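Local coordinates for protein methylenetetrahydrofolate--tRNA-(uracil-5-)-methyltransferase trmFO (Thermus thermophilus, PDB 3G5S) that probably catalyses the folate- and FAD-dependent methylation of uridine 54 in tRNAs to 5-methyluridine, at residues A[264-268]-A[269-273]; A[194-197]-A[198-202]; A[422-425]-A[426-429]. All coordinates share one frame; numbering follows the deposited sequence. Where two conformers were deposited one is given.

In the fold
All three contacts are local, between side chains a few residues apart. Contact 1 is the loop joining strands 258-264 and 271-274 of the antiparallel sheet. It is partly buried, and polar groups dominate it, chiefly carboxylates that meet backbone amides and a serine. Contacts 2 and 3 each lie within one helix, 193-205 and 409-429, and no two contacts share an element. Contact 2 is also partly buried and pairs two aromatic rings whose polar ends are satisfied. Contact 3 is nearer the surface and its side chains meet through apolar groups. Contacts 2 and 3 lie on opposite sides of the chain's centre, about 49 Å apart between centres.

Contact 1: A[264-268]-A[269-273]; sequences QEDKA and GRMWS. With EDO (1,2-ethanediol), chain G.
Gln264 and Trp272 form an antiparallel non-hydrogen-bonded pair, CA to CA 4.5 Å, at the loop end of the beta hairpin that joins strands 258-264 and 271-274. Next toward the turn, Glu265 N bonds to Met271 O at 2.8 Å. Gln264 CB lies over the Trp272 six-membered ring, 3.8 Å from its centroid, a CH-pi contact. The indole gives its NE1 proton to Gly269 O, which lies in the ring plane. Asp266 organises the turn: its CG stands between the backbone N and the carbonyl carbon (chi1 63°), turning the carboxylate to the amides that follow. Asp266 OD2 takes Arg270 N on its syn lone pair at 2.9 Å. Asp266 OD1 receives Met271 N at 2.8 Å, from above the carboxylate plane. Gly269, with a positive phi that suits glycine, bonds through N to Asp266 O from above the carbonyl plane. Ala268 CB lies over one face of the Arg270 guanidinium, whose NE bonds to Gly398 O. By nearest atoms, the Ser273 side chain is about 5 Å from the bound glutathione and that of Glu265 about 4 Å from a bound magnesium ion. Glu265 OE2 forms a salt bridge with Arg263 and, on its anti lone pair, accepts the Ser273 OG proton at 2.6 Å.

Contact 2: A[194-197]-A[198-202]; sequences EEYR and RFHQA
Helix 193-205 brings Tyr196 and His200 together one turn apart on its buried side. The backbone bond between them is short and nearly straight: His200 N to Tyr196 O is 2.8 Å. Both side chains have CG anti to the backbone N (chi1 172° for Tyr196 and 175° for His200), and this sends both rings off the helix in a similar direction. Their planes are 23° apart, but the rings are slid past each other, with centroids 5.8 Å apart, and barely overlap. His200 CB also lies over one face of the Tyr196 ring, toward the rim, 4.3 Å from the centroid, a CH-pi contact. The nearest approach of the two side chains is Tyr196 OH to His200 CD2 at 3.9 Å. Both polar ends have partners outside the helix: Tyr196 OH bonds to Tyr234 O, and His200 NE2 to Ala230 O. His200 ND1 bonds in the ring plane to a water at 2.8 Å. That water also donates to Arg197 O and accepts from Gln201 NE2 at 2.9 Å, so it links three residues. Phe199 turns to another side and packs on Leu289 of helix 283-290. With Tyr196, Phe199 and His200 buried and Glu194, Arg197, Arg198 and Gln201 exposed, the stretch has the form of an amphipathic alpha-helix.

Contact 3: A[422-425]-A[426-429]; sequences EAFS and AWLS
One face of the Phe424 ring meets CE3 of Trp427, and Leu428 CD1 approaches the same ring obliquely. The two aromatic planes are 42° apart with centroids 5.4 Å from each other, so the rings meet obliquely. The nearest side-chain atoms of the two are Phe424 CE1 and Trp427 CZ3, 3.8 Å apart. Leu428 reaches the ring at another corner, with CD1 3.5 Å from Phe424 CE2. CG of Leu428 lies anti to its carbonyl carbon (chi1 -72°), which brings CD1 to the Phe424 ring. These are i to i+3 and i to i+4 neighbours on helix 409-429, an alpha-helix whose regular bonds include Leu428 N to Phe424 O at 2.9 Å. Helix 63-74 lies against this side: Met71 and Ala74 touch Phe424, and Arg73 touches Leu428. Trp427 packs on Val367 and Pro370. Replacing Phe424 with an alanine would probably open a gap against helix 63-74 and leave Trp427 and Leu428 without the ring they share. On the exposed side a water donates to Ser425 O at 2.8 Å and bonds to Ser429 OG at 2.6 Å.

Contact 1: A[264-268]-A[269-273]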
loop_
_atom_site.group_PDB
_atom_site.type_symbol
_atom_site.label_atom_id
_atom_site.label_comp_id
_atom_site.label_asym_id
_atom_site.label_seq_id
_atom_site.Cartn_x
_atom_site.Cartn_y
_atom_site.Cartn_z
ATOM N N GLN A 264 -6.299 -13.584 9.121
ATOM C CA GLN A 264 -6.651 -12.214 9.440
ATOM C C GLN A 264 -5.443 -11.285 9.281
ATOM O O GLN A 264 -4.364 -11.564 9.815
ATOM C CB GLN A 264 -7.197 -12.153 10.863
ATOM C CG GLN A 264 -7.643 -10.776 11.281
ATOM C CD GLN A 264 -8.268 -10.746 12.659
ATOM O OE1 GLN A 264 -8.282 -9.705 13.318
ATOM N NE2 GLN A 264 -8.781 -11.885 13.110
ATOM N N GLU A 265 -5.626 -10.178 8.562
ATOM C CA GLU A 265 -4.536 -9.228 8.345
ATOM C C GLU A 265 -4.666 -7.964 9.188
ATOM O O GLU A 265 -3.671 -7.444 9.685
ATOM C CB GLU A 265 -4.442 -8.831 6.873
ATOM C CG GLU A 265 -4.076 -9.966 5.943
ATOM C CD GLU A 265 -2.731 -10.617 6.258
ATOM O OE1 GLU A 265 -1.908 -10.033 6.994
ATOM O OE2 GLU A 265 -2.499 -11.728 5.745
ATOM N N ASP A 266 -5.884 -7.454 9.324
ATOM C CA ASP A 266 -6.111 -6.216 10.056
ATOM C C ASP A 266 -6.543 -6.480 11.492
ATOM O O ASP A 266 -7.073 -7.539 11.816
ATOM C CB ASP A 266 -7.144 -5.329 9.343
ATOM C CG ASP A 266 -8.511 -5.975 9.250
ATOM O OD1 ASP A 266 -8.576 -7.219 9.154
ATOM O OD2 ASP A 266 -9.523 -5.235 9.250
ATOM N N LYS A 267 -6.320 -5.495 12.349
ATOM C CA LYS A 267 -6.736 -5.582 13.738
ATOM C C LYS A 267 -8.248 -5.792 13.844
ATOM O O LYS A 267 -8.716 -6.582 14.660
ATOM C CB LYS A 267 -6.323 -4.305 14.469
ATOM C CG LYS A 267 -6.364 -4.390 15.976
ATOM C CD LYS A 267 -5.805 -3.117 16.589
ATOM C CE LYS A 267 -5.474 -3.309 18.056
ATOM N NZ LYS A 267 -6.642 -3.802 18.815
ATOM N N ALA A 268 -9.006 -5.093 13.002
ATOM C CA ALA A 268 -10.469 -5.150 13.039
ATOM C C ALA A 268 -11.051 -6.459 12.508
ATOM O O ALA A 268 -12.211 -6.774 12.764
ATOM C CB ALA A 268 -11.070 -3.964 12.287
ATOM N N GLY A 269 -10.258 -7.212 11.760
ATOM C CA GLY A 269 -10.728 -8.474 11.219
ATOM C C GLY A 269 -11.626 -8.361 10.002
ATOM O O GLY A 269 -12.316 -9.322 9.666
ATOM N N ARG A 270 -11.621 -7.207 9.338
ATOM C CA ARG A 270 -12.352 -7.050 8.078
ATOM C C ARG A 270 -11.616 -7.632 6.872
ATOM O O ARG A 270 -12.224 -7.852 5.830
ATOM C CB ARG A 270 -12.627 -5.574 7.796
ATOM C CG ARG A 270 -13.621 -4.937 8.736
ATOM C CD ARG A 270 -13.908 -3.500 8.346
ATOM N NE ARG A 270 -12.753 -2.626 8.543
ATOM C CZ ARG A 270 -12.532 -1.911 9.643
ATOM N NH1 ARG A 270 -13.372 -1.979 10.670
ATOM N NH2 ARG A 270 -11.454 -1.144 9.723
HETATM N N MSE A 271 -10.310 -7.852 7.004
HETATM C CA MSE A 271 -9.466 -8.159 5.850
HETATM C C MSE A 271 -8.721 -9.470 6.049
HETATM O O MSE A 271 -7.903 -9.585 6.968
HETATM C CB MSE A 271 -8.470 -7.018 5.620
HETATM C CG MSE A 271 -9.158 -5.705 5.343
HETATM SE SE MSE A 271 -7.978 -4.183 5.384
HETATM C CE MSE A 271 -6.976 -4.620 3.854
ATOM N N TRP A 272 -9.008 -10.450 5.195
ATOM C CA TRP A 272 -8.422 -11.780 5.304
ATOM C C TRP A 272 -7.726 -12.162 4.007
ATOM O O TRP A 272 -8.311 -12.072 2.924
ATOM C CB TRP A 272 -9.505 -12.810 5.658
ATOM C CG TRP A 272 -10.008 -12.650 7.069
ATOM C CD1 TRP A 272 -10.626 -11.552 7.602
ATOM C CD2 TRP A 272 -9.900 -13.604 8.132
ATOM N NE1 TRP A 272 -10.911 -11.769 8.929
ATOM C CE2 TRP A 272 -10.480 -13.022 9.278
ATOM C CE3 TRP A 272 -9.371 -14.892 8.224
ATOM C CZ2 TRP A 272 -10.544 -13.686 10.499
ATOM C CZ3 TRP A 272 -9.438 -15.552 9.432
ATOM C CH2 TRP A 272 -10.022 -14.950 10.555
ATOM N N SER A 273 -6.468 -12.581 4.112
ATOM C CA SER A 273 -5.709 -12.954 2.924
ATOM C C SER A 273 -5.767 -14.451 2.673
ATOM O O SER A 273 -5.919 -15.243 3.599
ATOM C CB SER A 273 -4.248 -12.513 3.030
ATOM O OG SER A 273 -3.559 -13.279 3.996
HETATM C C1 EDO G . -3.751 -8.662 12.948
HETATM O O1 EDO G . -3.451 -7.263 12.852
HETATM C C2 EDO G . -2.509 -9.467 13.320
HETATM O O2 EDO G . -1.734 -8.728 14.264
HETATM O O HOH W 1 -9.196 -2.681 8.435
#

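Contact 2: A[194-197]-A[198-202]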
loop_
_atom_site.group_PDB
_atom_site.type_symbol
_atom_site.label_atom_id
_atom_site.label_comp_id
_atom_site.label_asym_id
_atom_site.label_seq_id
_atom_site.Cartn_x
_atom_site.Cartn_y
_atom_site.Cartn_z
ATOM N N GLU A 194 -12.849 -32.938 -7.368
ATOM C CA GLU A 194 -13.358 -32.319 -8.592
ATOM C C GLU A 194 -13.251 -30.797 -8.557
ATOM O O GLU A 194 -12.917 -30.167 -9.559
ATOM C CB GLU A 194 -14.801 -32.744 -8.882
ATOM C CG GLU A 194 -15.525 -31.876 -9.924
ATOM C CD GLU A 194 -14.872 -31.883 -11.305
ATOM O OE1 GLU A 194 -14.015 -32.755 -11.570
ATOM O OE2 GLU A 194 -15.225 -31.012 -12.135
ATOM N N GLU A 195 -13.529 -30.201 -7.405
ATOM C CA GLU A 195 -13.391 -28.757 -7.279
ATOM C C GLU A 195 -11.933 -28.341 -7.432
ATOM O O GLU A 195 -11.629 -27.327 -8.066
ATOM C CB GLU A 195 -13.961 -28.274 -5.949
ATOM C CG GLU A 195 -15.475 -28.370 -5.906
ATOM C CD GLU A 195 -16.062 -28.153 -4.526
ATOM O OE1 GLU A 195 -15.411 -28.518 -3.527
ATOM O OE2 GLU A 195 -17.198 -27.636 -4.444
ATOM N N TYR A 196 -11.027 -29.124 -6.856
ATOM C CA TYR A 196 -9.607 -28.856 -7.032
ATOM C C TYR A 196 -9.203 -28.956 -8.501
ATOM O O TYR A 196 -8.490 -28.106 -9.021
ATOM C CB TYR A 196 -8.744 -29.790 -6.183
ATOM C CG TYR A 196 -7.281 -29.640 -6.517
ATOM C CD1 TYR A 196 -6.571 -28.519 -6.102
ATOM C CD2 TYR A 196 -6.617 -30.592 -7.280
ATOM C CE1 TYR A 196 -5.241 -28.363 -6.421
ATOM C CE2 TYR A 196 -5.280 -30.442 -7.603
ATOM C CZ TYR A 196 -4.598 -29.326 -7.168
ATOM O OH TYR A 196 -3.274 -29.149 -7.479
ATOM N N ARG A 197 -9.665 -30.001 -9.178
ATOM C CA ARG A 197 -9.324 -30.177 -10.585
ATOM C C ARG A 197 -9.772 -28.989 -11.452
ATOM O O ARG A 197 -9.006 -28.514 -12.291
ATOM C CB ARG A 197 -9.865 -31.510 -11.117
ATOM C CG ARG A 197 -9.340 -32.735 -10.352
ATOM C CD ARG A 197 -9.599 -34.052 -11.093
ATOM N NE ARG A 197 -8.513 -34.399 -12.005
ATOM C CZ ARG A 197 -7.603 -35.340 -11.767
ATOM N NH1 ARG A 197 -7.646 -36.043 -10.642
ATOM N NH2 ARG A 197 -6.647 -35.583 -12.653
ATOM N N ARG A 198 -10.993 -28.502 -11.239
ATOM C CA ARG A 198 -11.496 -27.327 -11.966
ATOM C C ARG A 198 -10.608 -26.111 -11.699
ATOM O O ARG A 198 -10.234 -25.386 -12.619
ATOM C CB ARG A 198 -12.955 -27.013 -11.578
ATOM C CG ARG A 198 -13.561 -25.760 -12.256
ATOM C CD ARG A 198 -14.866 -25.284 -11.585
ATOM N NE ARG A 198 -15.426 -24.088 -12.228
ATOM C CZ ARG A 198 -16.189 -23.188 -11.610
ATOM N NH1 ARG A 198 -16.485 -23.333 -10.325
ATOM N NH2 ARG A 198 -16.643 -22.132 -12.271
ATOM N N PHE A 199 -10.275 -25.902 -10.429
ATOM C CA PHE A 199 -9.477 -24.763 -10.003
ATOM C C PHE A 199 -8.064 -24.833 -10.592
ATOM O O PHE A 199 -7.551 -23.859 -11.150
ATOM C CB PHE A 199 -9.434 -24.735 -8.476
ATOM C CG PHE A 199 -8.759 -23.527 -7.903
ATOM C CD1 PHE A 199 -9.370 -22.286 -7.940
ATOM C CD2 PHE A 199 -7.528 -23.638 -7.295
ATOM C CE1 PHE A 199 -8.753 -21.176 -7.397
ATOM C CE2 PHE A 199 -6.907 -22.531 -6.751
ATOM C CZ PHE A 199 -7.524 -21.298 -6.800
ATOM N N HIS A 200 -7.443 -26.002 -10.478
ATOM C CA HIS A 200 -6.106 -26.204 -11.013
ATOM C C HIS A 200 -6.073 -25.968 -12.523
ATOM O O HIS A 200 -5.173 -25.307 -13.030
ATOM C CB HIS A 200 -5.596 -27.605 -10.676
ATOM C CG HIS A 200 -4.279 -27.930 -11.302
ATOM N ND1 HIS A 200 -4.154 -28.771 -12.388
ATOM C CD2 HIS A 200 -3.026 -27.512 -11.003
ATOM C CE1 HIS A 200 -2.880 -28.860 -12.726
ATOM N NE2 HIS A 200 -2.175 -28.106 -11.904
ATOM N N GLN A 201 -7.059 -26.502 -13.240
ATOM C CA GLN A 201 -7.138 -26.282 -14.680
ATOM C C GLN A 201 -7.286 -24.799 -15.017
ATOM O O GLN A 201 -6.663 -24.298 -15.953
ATOM C CB GLN A 201 -8.304 -27.075 -15.279
ATOM C CG GLN A 201 -8.036 -28.559 -15.429
ATOM C CD GLN A 201 -6.864 -28.840 -16.348
ATOM O OE1 GLN A 201 -6.751 -28.257 -17.427
ATOM N NE2 GLN A 201 -5.979 -29.732 -15.922
ATOM N N ALA A 202 -8.113 -24.092 -14.257
ATOM C CA ALA A 202 -8.308 -22.669 -14.496
ATOM C C ALA A 202 -7.013 -21.882 -14.282
ATOM O O ALA A 202 -6.740 -20.915 -14.993
ATOM C CB ALA A 202 -9.413 -22.132 -13.611
HETATM O O HOH W 2 -6.430 -30.264 -13.103
#

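Contact 3: A[422-425]-A[426-429]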
loop_
_atom_site.group_PDB
_atom_site.type_symbol
_atom_site.label_atom_id
_atom_site.label_comp_id
_atom_site.label_asym_id
_atom_site.label_seq_id
_atom_site.Cartn_x
_atom_site.Cartn_y
_atom_site.Cartn_z
ATOM N N GLU A 422 -15.642 14.103 5.395
ATOM C CA GLU A 422 -16.015 14.990 6.485
ATOM C C GLU A 422 -15.091 14.814 7.688
ATOM O O GLU A 422 -14.662 15.793 8.299
ATOM C CB GLU A 422 -17.473 14.758 6.905
ATOM C CG GLU A 422 -17.897 15.608 8.102
ATOM C CD GLU A 422 -19.290 15.283 8.627
ATOM O OE1 GLU A 422 -20.072 14.622 7.916
ATOM O OE2 GLU A 422 -19.606 15.706 9.758
ATOM N N ALA A 423 -14.799 13.564 8.033
ATOM C CA ALA A 423 -13.914 13.278 9.159
ATOM C C ALA A 423 -12.521 13.846 8.905
ATOM O O ALA A 423 -11.904 14.417 9.803
ATOM C CB ALA A 423 -13.829 11.783 9.414
ATOM N N PHE A 424 -12.030 13.691 7.680
ATOM C CA PHE A 424 -10.711 14.195 7.346
ATOM C C PHE A 424 -10.664 15.715 7.433
ATOM O O PHE A 424 -9.706 16.294 7.953
ATOM C CB PHE A 424 -10.306 13.733 5.954
ATOM C CG PHE A 424 -8.876 14.038 5.632
ATOM C CD1 PHE A 424 -7.861 13.251 6.146
ATOM C CD2 PHE A 424 -8.543 15.125 4.848
ATOM C CE1 PHE A 424 -6.537 13.533 5.872
ATOM C CE2 PHE A 424 -7.217 15.413 4.572
ATOM C CZ PHE A 424 -6.218 14.612 5.087
ATOM N N SER A 425 -11.693 16.363 6.904
ATOM C CA SER A 425 -11.759 17.818 6.928
ATOM C C SER A 425 -11.815 18.358 8.353
ATOM O O SER A 425 -11.174 19.357 8.668
ATOM C CB SER A 425 -12.957 18.312 6.122
ATOM O OG SER A 425 -12.764 18.069 4.741
ATOM N N ALA A 426 -12.582 17.701 9.214
ATOM C CA ALA A 426 -12.643 18.121 10.610
ATOM C C ALA A 426 -11.281 17.954 11.283
ATOM O O ALA A 426 -10.858 18.786 12.082
ATOM C CB ALA A 426 -13.717 17.347 11.357
ATOM N N TRP A 427 -10.591 16.871 10.951
ATOM C CA TRP A 427 -9.255 16.644 11.480
ATOM C C TRP A 427 -8.314 17.769 11.043
ATOM O O TRP A 427 -7.597 18.336 11.868
ATOM C CB TRP A 427 -8.751 15.273 11.046
ATOM C CG TRP A 427 -7.341 15.003 11.448
ATOM C CD1 TRP A 427 -6.880 14.669 12.693
ATOM C CD2 TRP A 427 -6.196 15.038 10.592
ATOM N NE1 TRP A 427 -5.512 14.501 12.659
ATOM C CE2 TRP A 427 -5.069 14.723 11.381
ATOM C CE3 TRP A 427 -6.012 15.310 9.235
ATOM C CZ2 TRP A 427 -3.779 14.663 10.852
ATOM C CZ3 TRP A 427 -4.730 15.259 8.712
ATOM C CH2 TRP A 427 -3.633 14.933 9.518
ATOM N N LEU A 428 -8.329 18.114 9.756
ATOM C CA LEU A 428 -7.479 19.202 9.259
ATOM C C LEU A 428 -7.751 20.493 10.010
ATOM O O LEU A 428 -6.832 21.223 10.374
ATOM C CB LEU A 428 -7.723 19.454 7.772
ATOM C CG LEU A 428 -7.224 18.440 6.749
ATOM C CD1 LEU A 428 -7.760 18.807 5.373
ATOM C CD2 LEU A 428 -5.705 18.381 6.744
ATOM N N SER A 429 -9.029 20.778 10.224
ATOM C CA SER A 429 -9.431 22.033 10.838
ATOM C C SER A 429 -8.934 22.162 12.272
ATOM O O SER A 429 -8.809 23.267 12.794
ATOM C CB SER A 429 -10.953 22.188 10.790
ATOM O OG SER A 429 -11.398 22.349 9.457
HETATM O O HOH W 3 -11.031 21.536 6.973
#